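Local coordinates for long form salivary protein D7L1 (Aedes aegypti, PDB 3DXL), which binds and sequesters host biogenic amines and leukotrienes in separate pockets, thereby modulating the blood feeding of female mosquitoes on vertebrates, at residues A[187-190]-A[191-195]. Sequence-based numbering, arbitrary orientation.
Sequences KEHT and DCVMK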
# COMPACT_ATOMS: atom_id res chain seq x y z
N LYS A 187 -16.37 -13.33 0.93
CA LYS A 187 -15.97 -12.47 2.03
C LYS A 187 -14.45 -12.45 2.23
O LYS A 187 -13.88 -11.41 2.51
CB LYS A 187 -16.70 -12.86 3.32
CG LYS A 187 -18.21 -12.65 3.22
CD LYS A 187 -18.91 -12.90 4.54
CE LYS A 187 -20.42 -12.74 4.41
NZ LYS A 187 -21.10 -13.07 5.68
N GLU A 188 -13.81 -13.60 2.02
CA GLU A 188 -12.35 -13.67 2.14
C GLU A 188 -11.68 -12.98 0.97
O GLU A 188 -10.70 -12.25 1.14
CB GLU A 188 -11.90 -15.12 2.22
CG GLU A 188 -10.51 -15.27 2.82
CD GLU A 188 -10.02 -16.71 2.87
OE1 GLU A 188 -10.85 -17.64 2.79
OE2 GLU A 188 -8.79 -16.90 2.98
N HIS A 189 -12.18 -13.21 -0.24
CA HIS A 189 -11.69 -12.53 -1.42
C HIS A 189 -11.78 -11.01 -1.26
O HIS A 189 -10.84 -10.27 -1.59
CB HIS A 189 -12.46 -13.01 -2.66
CG HIS A 189 -12.28 -12.11 -3.83
ND1 HIS A 189 -11.14 -12.11 -4.61
CD2 HIS A 189 -13.06 -11.11 -4.31
CE1 HIS A 189 -11.24 -11.18 -5.54
NE2 HIS A 189 -12.40 -10.56 -5.38
N THR A 190 -12.91 -10.53 -0.74
CA THR A 190 -13.13 -9.11 -0.60
C THR A 190 -12.21 -8.54 0.48
O THR A 190 -11.73 -7.42 0.35
CB THR A 190 -14.62 -8.82 -0.31
OG1 THR A 190 -15.41 -9.27 -1.43
CG2 THR A 190 -14.87 -7.36 -0.12
N ASP A 191 -11.95 -9.32 1.53
CA ASP A 191 -10.93 -8.94 2.51
C ASP A 191 -9.55 -8.77 1.85
O ASP A 191 -8.83 -7.79 2.12
CB ASP A 191 -10.88 -9.97 3.65
CG ASP A 191 -10.04 -9.51 4.82
OD1 ASP A 191 -10.32 -8.42 5.37
OD2 ASP A 191 -9.10 -10.23 5.17
N CYS A 192 -9.19 -9.70 0.97
CA CYS A 192 -7.93 -9.61 0.21
C CYS A 192 -7.86 -8.30 -0.57
O CYS A 192 -6.84 -7.59 -0.52
CB CYS A 192 -7.81 -10.81 -0.74
SG CYS A 192 -6.34 -10.87 -1.81
N VAL A 193 -8.94 -7.94 -1.26
CA VAL A 193 -8.94 -6.74 -2.09
C VAL A 193 -8.92 -5.46 -1.24
O VAL A 193 -8.10 -4.57 -1.47
CB VAL A 193 -10.14 -6.72 -3.07
CG1 VAL A 193 -10.19 -5.41 -3.82
CG2 VAL A 193 -10.05 -7.89 -4.03
N MET A 194 -9.82 -5.39 -0.27
CA MET A 194 -9.94 -4.19 0.57
C MET A 194 -8.68 -3.90 1.38
O MET A 194 -8.32 -2.74 1.57
CB MET A 194 -11.16 -4.29 1.50
CG MET A 194 -12.49 -4.35 0.77
SD MET A 194 -13.06 -2.77 0.08
CE MET A 194 -13.72 -1.97 1.56
N LYS A 195 -8.01 -4.95 1.84
CA LYS A 195 -6.74 -4.76 2.53
C LYS A 195 -5.63 -4.42 1.53
O LYS A 195 -4.75 -3.61 1.83
CB LYS A 195 -6.38 -5.98 3.37
CG LYS A 195 -7.22 -6.05 4.62
CD LYS A 195 -6.95 -7.30 5.43
CE LYS A 195 -7.72 -7.28 6.73
NZ LYS A 195 -7.85 -8.64 7.29
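Four backbone hydrogen bonds join Lys187–Thr190 to Asp191–Met194, each amide reaching the carbonyl four residues earlier; the straightest runs from Met194 N to Thr190 O (2.9 Å, 171° at the hydrogen). One residue further along, the same i to i+4 spacing brings Lys195 onto Asp191 in a salt bridge, with Lys195 NZ 2.9 Å from Asp191 OD2 on its syn lone pair and a weak bond to Asp191 OD1. Asp191 OD1 also accepts from Ser244 OG, and Lys195 NZ has a further partner in Asn204, so both charged ends are tied to neighbouring parts of the fold. This is helix 184-196 of the C-terminal odorant-binding-protein-like domain, where Cys192 is joined by a disulfide to Cys157 of helix 153-161, a crosslink between helices of the kind that marks this family. On the pocket side, His189 binds noradrenaline, and in this crystal its NE2 is hydrogen-bonded to a glycerol. Val193 CG2 lies over one face of the imidazole, a CH-pi contact 4.1 Å from the ring centroid. His189 CG stands anti to its backbone N and beside its carbonyl carbon (chi1 164°), which carries the imidazole to where the Val193 methyl can cover it. Thr190 and Met194 run side by side, Thr190 CG2 being 3.9 Å from Met194 CG, and the methionine chain is bent at chi2 and chi3.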